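Local coordinates for conserved hypothetical protein (Pseudomonas aeruginosa PAO1, PDB 1TE5), which is of unknown function but, as a predicted class-II glutamine amidotransferase, probably hydrolyses the glutamine amide and hands the released ammonia to an unidentified acceptor, at residues Gly109-Phe114 and Glu130-Asp135; Ile15-Thr20 and Phe67-Glu72; Glu242-Leu245 and Glu250-Ala253; Leu22-Arg25 and Gly30-Arg33. All coordinates share one frame; numbering follows the deposited sequence.

Contact 1 (Gly109-Phe114 and Glu130-Asp135); sequences GQLADF and EAAFCD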
# COMPACT_ATOMS: atom_id res chain seq x y z
N GLY A 109 4.74 7.15 20.25
CA GLY A 109 4.29 7.78 21.48
C GLY A 109 2.87 7.37 21.82
O GLY A 109 2.25 6.60 21.08
N GLN A 110 2.36 7.89 22.93
CA GLN A 110 1.01 7.56 23.36
C GLN A 110 0.17 8.80 23.66
O GLN A 110 0.67 9.76 24.25
CB GLN A 110 1.06 6.67 24.60
CG GLN A 110 1.94 5.45 24.47
CD GLN A 110 2.03 4.66 25.76
OE1 GLN A 110 1.92 5.22 26.85
NE2 GLN A 110 2.22 3.35 25.64
N LEU A 111 -1.10 8.77 23.26
CA LEU A 111 -2.01 9.89 23.48
C LEU A 111 -3.14 9.51 24.43
O LEU A 111 -3.82 8.51 24.22
CB LEU A 111 -2.61 10.35 22.15
CG LEU A 111 -1.60 10.70 21.05
CD1 LEU A 111 -2.33 11.09 19.78
CD2 LEU A 111 -0.68 11.83 21.51
N ALA A 112 -3.33 10.30 25.48
CA ALA A 112 -4.37 10.04 26.47
C ALA A 112 -5.60 10.90 26.22
O ALA A 112 -5.48 12.08 25.89
CB ALA A 112 -3.84 10.27 27.87
N ASP A 113 -6.77 10.31 26.42
CA ASP A 113 -8.05 11.00 26.23
C ASP A 113 -8.08 11.75 24.89
O ASP A 113 -8.38 12.95 24.83
CB ASP A 113 -8.30 11.98 27.39
CG ASP A 113 -9.72 12.51 27.42
OD1 ASP A 113 -9.95 13.68 27.02
OD2 ASP A 113 -10.62 11.74 27.84
N PHE A 114 -7.75 11.03 23.83
CA PHE A 114 -7.74 11.60 22.49
C PHE A 114 -9.02 11.16 21.79
O PHE A 114 -9.23 9.97 21.55
CB PHE A 114 -6.51 11.12 21.72
CG PHE A 114 -6.28 11.85 20.43
CD1 PHE A 114 -6.28 11.16 19.22
CD2 PHE A 114 -6.08 13.23 20.43
CE1 PHE A 114 -6.09 11.84 18.03
CE2 PHE A 114 -5.89 13.91 19.23
CZ PHE A 114 -5.90 13.22 18.03
N GLU A 130 -3.51 6.50 14.07
CA GLU A 130 -4.30 6.65 12.85
C GLU A 130 -5.41 7.68 13.02
O GLU A 130 -5.80 8.36 12.07
CB GLU A 130 -4.88 5.31 12.42
CG GLU A 130 -5.60 5.36 11.09
CD GLU A 130 -6.06 4.00 10.63
OE1 GLU A 130 -5.96 3.02 11.41
OE2 GLU A 130 -6.51 3.91 9.47
N ALA A 131 -5.97 7.75 14.23
CA ALA A 131 -7.02 8.71 14.54
C ALA A 131 -6.41 10.11 14.44
O ALA A 131 -7.07 11.06 14.00
CB ALA A 131 -7.56 8.46 15.94
N ALA A 132 -5.15 10.23 14.85
CA ALA A 132 -4.42 11.49 14.80
C ALA A 132 -4.10 11.84 13.36
O ALA A 132 -4.15 13.02 12.98
CB ALA A 132 -3.13 11.39 15.60
N PHE A 133 -3.73 10.84 12.57
CA PHE A 133 -3.40 11.04 11.15
C PHE A 133 -4.58 11.60 10.37
O PHE A 133 -4.45 12.56 9.61
CB PHE A 133 -2.96 9.71 10.52
CG PHE A 133 -2.53 9.83 9.08
CD1 PHE A 133 -2.65 8.74 8.22
CD2 PHE A 133 -1.98 11.02 8.59
CE1 PHE A 133 -2.23 8.83 6.88
CE2 PHE A 133 -1.56 11.12 7.26
CZ PHE A 133 -1.68 10.02 6.40
N CYS A 134 -5.72 10.93 10.50
CA CYS A 134 -6.93 11.34 9.82
C CYS A 134 -7.36 12.73 10.26
O CYS A 134 -7.68 13.56 9.41
CB CYS A 134 -8.05 10.35 10.10
SG CYS A 134 -7.72 8.73 9.40
N ASP A 135 -7.33 12.99 11.56
CA ASP A 135 -7.72 14.29 12.10
C ASP A 135 -6.87 15.41 11.51
O ASP A 135 -7.40 16.46 11.12
CB ASP A 135 -7.61 14.30 13.62
CG ASP A 135 -8.17 15.58 14.23
OD1 ASP A 135 -9.41 15.77 14.21
OD2 ASP A 135 -7.37 16.39 14.73
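The ring of Phe-114 presents its CE1 corner to the helical residues Ala-131 and Ala-132. The carbonyl carbon of Ala-131 sits at the ring edge, close to its plane, with CE1 4.0 Å from Ala-131 C. Ala-132 is met obliquely: Phe-114 CE1 lies 3.7 Å from Ala-132 CA and 3.9 Å from Ala-132 CB. One face of the ring carries Leu-111 from its own loop, whose CD1 stands 4.0 Å above the plane and is offset toward the rim. The same methyl turns to the helix, Leu-111 CD1 being 4.3 Å from Ala-132 CB, and thus fills the angle between ring and helix. With Phe-114 CG anti to the backbone N (chi1 -169°), the ring extends from its loop toward the helix. No hydrogen bond joins the two segments; small alanines let the aromatic corner come close to the helix backbone. The ring of Tyr-164 meets that of Phe-114 nearly at right angles, while its OH bonds to Asp-135, one turn farther along the helix. On another side of the helix, Phe-133 packs on Phe-94 and Phe-105, and Glu-130 forms a salt bridge with Arg-96. The loop leaving strand 101-108 thus wraps back over helix 128-143, part of the helical layer that covers one sheet in the alpha-beta-beta-alpha sandwich of N-terminal nucleophile hydrolases.

Contact 2 (Ile15-Thr20 and Phe67-Glu72); sequences IVFSFT and FPIKSE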
# COMPACT_ATOMS: atom_id res chain seq x y z
N ILE A 15 18.74 1.79 -0.10
CA ILE A 15 18.54 1.55 1.33
C ILE A 15 18.26 0.05 1.51
O ILE A 15 17.19 -0.43 1.12
CB ILE A 15 17.33 2.32 1.89
CG1 ILE A 15 17.43 3.79 1.56
CG2 ILE A 15 17.27 2.17 3.39
CD1 ILE A 15 16.32 4.60 2.18
N VAL A 16 19.21 -0.70 2.05
CA VAL A 16 18.97 -2.12 2.25
C VAL A 16 18.61 -2.42 3.70
O VAL A 16 19.34 -2.07 4.63
CB VAL A 16 20.17 -3.00 1.81
CG1 VAL A 16 20.60 -2.66 0.41
CG2 VAL A 16 21.32 -2.86 2.77
N PHE A 17 17.41 -2.97 3.89
CA PHE A 17 16.98 -3.34 5.22
C PHE A 17 17.29 -4.81 5.37
O PHE A 17 16.97 -5.61 4.48
CB PHE A 17 15.47 -3.14 5.40
CG PHE A 17 15.09 -1.73 5.64
CD1 PHE A 17 14.99 -0.83 4.58
CD2 PHE A 17 14.82 -1.28 6.94
CE1 PHE A 17 14.62 0.50 4.80
CE2 PHE A 17 14.45 0.04 7.17
CZ PHE A 17 14.35 0.94 6.10
N SER A 18 17.94 -5.15 6.47
CA SER A 18 18.28 -6.52 6.78
C SER A 18 17.76 -6.80 8.17
O SER A 18 18.29 -6.28 9.15
CB SER A 18 19.80 -6.74 6.74
OG SER A 18 20.33 -6.64 5.43
N PHE A 19 16.63 -7.49 8.25
CA PHE A 19 16.08 -7.88 9.54
C PHE A 19 16.85 -9.13 9.96
O PHE A 19 16.94 -10.10 9.19
CB PHE A 19 14.59 -8.20 9.44
CG PHE A 19 13.72 -6.99 9.44
CD1 PHE A 19 13.21 -6.48 10.63
CD2 PHE A 19 13.42 -6.34 8.24
CE1 PHE A 19 12.40 -5.34 10.63
CE2 PHE A 19 12.61 -5.20 8.22
CZ PHE A 19 12.11 -4.70 9.42
N THR A 20 17.50 -9.08 11.12
CA THR A 20 18.21 -10.26 11.60
C THR A 20 17.11 -11.28 11.87
O THR A 20 16.09 -10.95 12.50
CB THR A 20 19.00 -9.99 12.92
OG1 THR A 20 20.07 -9.06 12.68
CG2 THR A 20 19.60 -11.29 13.47
N PHE A 67 13.66 -6.71 -2.13
CA PHE A 67 13.35 -5.64 -3.07
C PHE A 67 14.45 -4.59 -3.15
O PHE A 67 14.84 -4.01 -2.14
CB PHE A 67 12.03 -4.95 -2.65
CG PHE A 67 11.57 -3.87 -3.60
CD1 PHE A 67 10.73 -4.17 -4.67
CD2 PHE A 67 11.98 -2.56 -3.44
CE1 PHE A 67 10.32 -3.18 -5.56
CE2 PHE A 67 11.57 -1.56 -4.32
CZ PHE A 67 10.74 -1.88 -5.38
N PRO A 68 15.02 -4.36 -4.35
CA PRO A 68 16.07 -3.35 -4.46
C PRO A 68 15.39 -1.98 -4.33
O PRO A 68 14.75 -1.51 -5.26
CB PRO A 68 16.61 -3.56 -5.88
CG PRO A 68 16.34 -5.01 -6.14
CD PRO A 68 14.94 -5.16 -5.59
N ILE A 69 15.43 -1.43 -3.13
CA ILE A 69 14.82 -0.14 -2.83
C ILE A 69 15.73 1.03 -3.24
O ILE A 69 16.94 0.99 -3.05
CB ILE A 69 14.50 -0.01 -1.33
CG1 ILE A 69 13.57 -1.14 -0.88
CG2 ILE A 69 13.87 1.34 -1.03
CD1 ILE A 69 13.21 -1.09 0.59
N LYS A 70 15.12 2.07 -3.80
CA LYS A 70 15.85 3.25 -4.23
C LYS A 70 14.87 4.42 -4.34
O LYS A 70 14.15 4.55 -5.33
CB LYS A 70 16.52 2.99 -5.58
CG LYS A 70 17.58 3.99 -5.96
CD LYS A 70 18.01 3.85 -7.41
CE LYS A 70 18.78 2.56 -7.67
NZ LYS A 70 20.15 2.58 -7.07
N SER A 71 14.84 5.26 -3.31
CA SER A 71 13.94 6.41 -3.28
C SER A 71 14.51 7.67 -2.64
O SER A 71 15.64 7.69 -2.15
CB SER A 71 12.63 6.05 -2.59
OG SER A 71 12.86 5.47 -1.33
N GLU A 72 13.73 8.75 -2.71
CA GLU A 72 14.11 10.04 -2.14
C GLU A 72 13.41 10.27 -0.81
O GLU A 72 13.85 11.08 -0.02
CB GLU A 72 13.76 11.18 -3.09
CG GLU A 72 14.44 11.09 -4.44
CD GLU A 72 14.23 12.34 -5.29
OE1 GLU A 72 15.21 12.82 -5.87
OE2 GLU A 72 13.09 12.83 -5.38
O HOH W 1 15.98 -3.58 0.96
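In the four-stranded antiparallel sheet, Ile-15 of strand 12-19 lies against Ile-69, beside the short edge strand at 70-71. The Ile-69 side chain comes up to the backbone carbonyl of Ile-15, its CB 3.7 Å from Ile-15 O and its CD1 4.1 Å from the same oxygen. CG1 of Ile-69 stands beside its own backbone N (chi1 -58°), and the extended branch carries CD1 onward to Phe-17, where it ends 4.4 Å from ring atom CD1 in an oblique approach. CG1 of Ile-69 also sits in plane at the edge of the Phe-67 ring, so the one branch touches both aromatic side chains. The backbones themselves are only loosely engaged: Ile-15 N and Ile-69 O are 3.5 Å apart, and no direct hydrogen bond crosses here. Regular pairing is found farther along, where Ser-71 bonds to Thr-13; at Glu-72 the chain turns a corner and pairs with Ala-9, passing from this small sheet into the seven-stranded one. The other edge of strand 12-19 is paired with strand 207-211 through Val-16 and Ser-18. Ile-15 packs on Val-209, Phe-211 and Met-7, while Ile-69 is backed by Phe-40. Where the segments part toward Phe-67, water 1 accepts weakly from Phe-17 N at 3.3 Å and lies 3.3 Å from Phe-67 O, to which it can donate only a weak bond that other acceptors may compete for.

Contact 3 (Glu242-Leu245 and Glu250-Ala253); sequences EWVL and EVLA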
# COMPACT_ATOMS: atom_id res chain seq x y z
N GLU A 242 10.23 20.89 18.61
CA GLU A 242 10.94 21.20 17.37
C GLU A 242 10.48 20.39 16.16
O GLU A 242 10.39 19.16 16.20
CB GLU A 242 12.45 21.05 17.56
CG GLU A 242 12.98 21.82 18.75
CD GLU A 242 14.50 21.97 18.74
OE1 GLU A 242 15.18 21.13 18.11
OE2 GLU A 242 15.00 22.93 19.37
N TRP A 243 10.19 21.12 15.09
CA TRP A 243 9.76 20.52 13.85
C TRP A 243 10.75 20.93 12.78
O TRP A 243 11.45 21.92 12.92
CB TRP A 243 8.36 21.00 13.49
CG TRP A 243 8.21 22.51 13.40
CD1 TRP A 243 7.81 23.35 14.40
CD2 TRP A 243 8.43 23.33 12.24
NE1 TRP A 243 7.77 24.65 13.94
CE2 TRP A 243 8.14 24.66 12.62
CE3 TRP A 243 8.84 23.07 10.93
CZ2 TRP A 243 8.25 25.73 11.72
CZ3 TRP A 243 8.95 24.14 10.03
CH2 TRP A 243 8.66 25.45 10.44
N VAL A 244 10.84 20.14 11.72
CA VAL A 244 11.73 20.44 10.62
C VAL A 244 11.05 19.97 9.34
O VAL A 244 10.35 18.97 9.34
CB VAL A 244 13.10 19.71 10.75
CG1 VAL A 244 13.98 20.05 9.57
CG2 VAL A 244 13.82 20.12 12.03
N LEU A 245 11.17 20.76 8.28
CA LEU A 245 10.59 20.38 7.01
C LEU A 245 11.77 20.11 6.10
O LEU A 245 12.63 20.97 5.90
CB LEU A 245 9.70 21.47 6.43
CG LEU A 245 8.88 21.02 5.21
CD1 LEU A 245 8.01 19.82 5.58
CD2 LEU A 245 8.02 22.16 4.71
N GLU A 250 17.57 18.68 2.24
CA GLU A 250 17.87 19.99 2.79
C GLU A 250 16.78 20.48 3.70
O GLU A 250 15.61 20.12 3.53
CB GLU A 250 18.07 21.01 1.66
CG GLU A 250 19.31 20.77 0.78
CD GLU A 250 20.63 21.03 1.50
OE1 GLU A 250 20.62 21.32 2.72
OE2 GLU A 250 21.68 20.95 0.83
N VAL A 251 17.15 21.28 4.69
CA VAL A 251 16.16 21.86 5.59
C VAL A 251 15.52 23.03 4.82
O VAL A 251 16.21 23.89 4.26
CB VAL A 251 16.79 22.39 6.91
CG1 VAL A 251 15.71 22.77 7.91
CG2 VAL A 251 17.72 21.36 7.52
N LEU A 252 14.19 22.99 4.72
CA LEU A 252 13.41 24.02 4.05
C LEU A 252 13.05 25.08 5.11
O LEU A 252 13.23 26.27 4.89
CB LEU A 252 12.13 23.39 3.50
CG LEU A 252 11.56 23.87 2.17
CD1 LEU A 252 12.54 23.54 1.06
CD2 LEU A 252 10.21 23.19 1.93
N ALA A 253 12.53 24.62 6.24
CA ALA A 253 12.15 25.48 7.35
C ALA A 253 12.13 24.66 8.63
O ALA A 253 12.02 23.44 8.59
CB ALA A 253 10.77 26.08 7.09
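Leu-245 is gripped through both of its backbone polar atoms. Its N donates to Ala-253 O at 2.8 Å, and its O accepts from Leu-252 N at 2.8 Å in a nearly straight bond of 172°. Around this pair of bonds, Leu-245 and Leu-252 run side by side in the same direction, CD2 to CD2 3.7 Å, whereas Val-244 and Val-251 cross at about a right angle, their CG1 methyls 3.6 Å apart. Trp-243 reaches Ala-253 with the far side of its six-membered ring: CZ3 is 3.5 Å from Ala-253 O and 4.0 Å from Ala-253 CB. CG of Trp-243 sits between the backbone N and the carbonyl carbon (chi1 56°), which swings the indole along the strand toward that alanine. Farther out, Leu-154 of helix 150-165 packs on both Trp-243 and Leu-245, and Val-244 pairs with Thr-182 of the neighbouring strand. The two bonds of Leu-245 go to successive residues, Leu-252 with helix-like backbone angles and Ala-253 extended, which is consistent with a classic beta bulge; the short strand segments stand at 111° in the hairpin that ends the six-stranded antiparallel sheet.

Contact 4 (Leu22-Arg25 and Gly30-Arg33); sequences LMQR and GPHR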
# COMPACT_ATOMS: atom_id res chain seq x y z
N LEU A 22 14.88 -14.23 13.38
CA LEU A 22 14.55 -14.52 14.78
C LEU A 22 15.59 -15.42 15.46
O LEU A 22 16.23 -16.25 14.81
CB LEU A 22 13.18 -15.20 14.84
CG LEU A 22 12.02 -14.48 14.17
CD1 LEU A 22 10.85 -15.41 14.05
CD2 LEU A 22 11.66 -13.26 14.98
N MET A 23 15.74 -15.25 16.77
CA MET A 23 16.68 -16.07 17.55
C MET A 23 16.37 -16.02 19.04
O MET A 23 15.73 -15.09 19.52
CB MET A 23 18.13 -15.63 17.32
CG MET A 23 18.50 -14.25 17.86
SD MET A 23 20.28 -13.90 17.73
CE MET A 23 20.77 -13.96 19.46
N GLN A 24 16.82 -17.04 19.77
CA GLN A 24 16.63 -17.11 21.22
C GLN A 24 17.64 -16.16 21.89
O GLN A 24 18.85 -16.39 21.82
CB GLN A 24 16.82 -18.54 21.71
CG GLN A 24 15.92 -19.57 21.01
CD GLN A 24 14.44 -19.44 21.41
OE1 GLN A 24 13.84 -18.37 21.31
NE2 GLN A 24 13.85 -20.55 21.85
N ARG A 25 17.14 -15.09 22.52
CA ARG A 25 18.02 -14.10 23.15
C ARG A 25 17.77 -13.79 24.64
O ARG A 25 17.14 -14.56 25.36
CB ARG A 25 17.99 -12.80 22.34
CG ARG A 25 16.59 -12.23 22.09
CD ARG A 25 16.64 -10.88 21.37
NE ARG A 25 17.38 -10.96 20.10
CZ ARG A 25 18.65 -10.61 19.95
NH1 ARG A 25 19.24 -10.72 18.76
NH2 ARG A 25 19.35 -10.13 20.98
N GLY A 30 12.95 -12.55 20.41
CA GLY A 30 13.20 -13.97 20.62
C GLY A 30 12.38 -14.85 19.68
O GLY A 30 12.62 -14.88 18.47
N PRO A 31 11.41 -15.61 20.22
CA PRO A 31 10.60 -16.45 19.34
C PRO A 31 9.71 -15.54 18.48
O PRO A 31 9.34 -15.89 17.36
CB PRO A 31 9.81 -17.30 20.33
CG PRO A 31 9.61 -16.37 21.47
CD PRO A 31 10.98 -15.76 21.62
N HIS A 32 9.47 -14.32 18.95
CA HIS A 32 8.62 -13.36 18.22
C HIS A 32 9.39 -12.14 17.68
O HIS A 32 10.55 -11.94 18.00
CB HIS A 32 7.52 -12.84 19.14
CG HIS A 32 7.96 -11.72 20.02
ND1 HIS A 32 9.13 -11.77 20.75
CD2 HIS A 32 7.43 -10.50 20.24
CE1 HIS A 32 9.30 -10.62 21.38
NE2 HIS A 32 8.28 -9.83 21.08
N ARG A 33 8.67 -11.29 16.94
CA ARG A 33 9.20 -10.06 16.35
C ARG A 33 8.19 -8.93 16.48
O ARG A 33 7.00 -9.13 16.26
CB ARG A 33 9.50 -10.25 14.86
CG ARG A 33 10.03 -9.00 14.16
CD ARG A 33 10.09 -9.20 12.66
NE ARG A 33 10.88 -10.37 12.29
CZ ARG A 33 12.21 -10.40 12.26
NH1 ARG A 33 12.84 -11.52 11.93
NH2 ARG A 33 12.90 -9.31 12.53
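Leu-22 and Arg-33 cross obliquely at the base of the long irregular loop that connects strand 12-19 to strand 35-42. The leucine reaches over the guanidinium, its CD2 above one face and 3.7 Å from Arg-33 NH1. Arg-33 sets out with CG anti to the backbone N (chi1 179°) and then bends at chi3 (-55°), so that CB and the guanidinium both come against this methyl. The carbons of Leu-22 also follow the opposite backbone across successive carbonyls: CB is 3.7 Å from Gly-30 O, CD1 3.7 Å from Pro-31 O and CD2 3.5 Å from His-32 O. Asp-57 binds both partners from outside, taking a hydrogen bond from Leu-22 N and a salt bridge from Arg-33 NH1, which fixes the guanidinium beneath the leucine. Toward the outer end of the loop, Gln-24 and Pro-31 meet at about a right angle. The glutamine chain is bent at chi2, and its OE1 comes within 3.9 Å of Pro-31 CD. Arg-25 passes Gly-30 with its aliphatic part, CG 4.0 Å from Gly-30 N, and ends in a salt bridge to Asp-206; Met-23 CE lies over one face of its guanidinium. No conventional hydrogen bond joins the two segments; at their closest point Gly-30 CA directs a C-H toward Met-23 O at 3.0 Å, with an angle of 154° at the hydrogen.

How the contacts relate
From the N terminus, strand 12-19 enters contact 2, which is completed only when the chain returns at 67-72 after strands 35-42 and 45-51 and helix 59-66. Contact 4 nests inside that loop, closing the shorter excursion 22-33, and the two touch where Thr-20 and Phe-19 meet the Arg-33 guanidinium. Contact 1 follows in series, joining the loop after strand 101-108 to helix 128-143; its centre is 29 Å from that of contact 2, across the centre of the chain. Contact 3 comes last and pairs the C-terminal strands at one edge of the six-stranded sheet, to which strand 101-108 also belongs. No contacts cross along the chain.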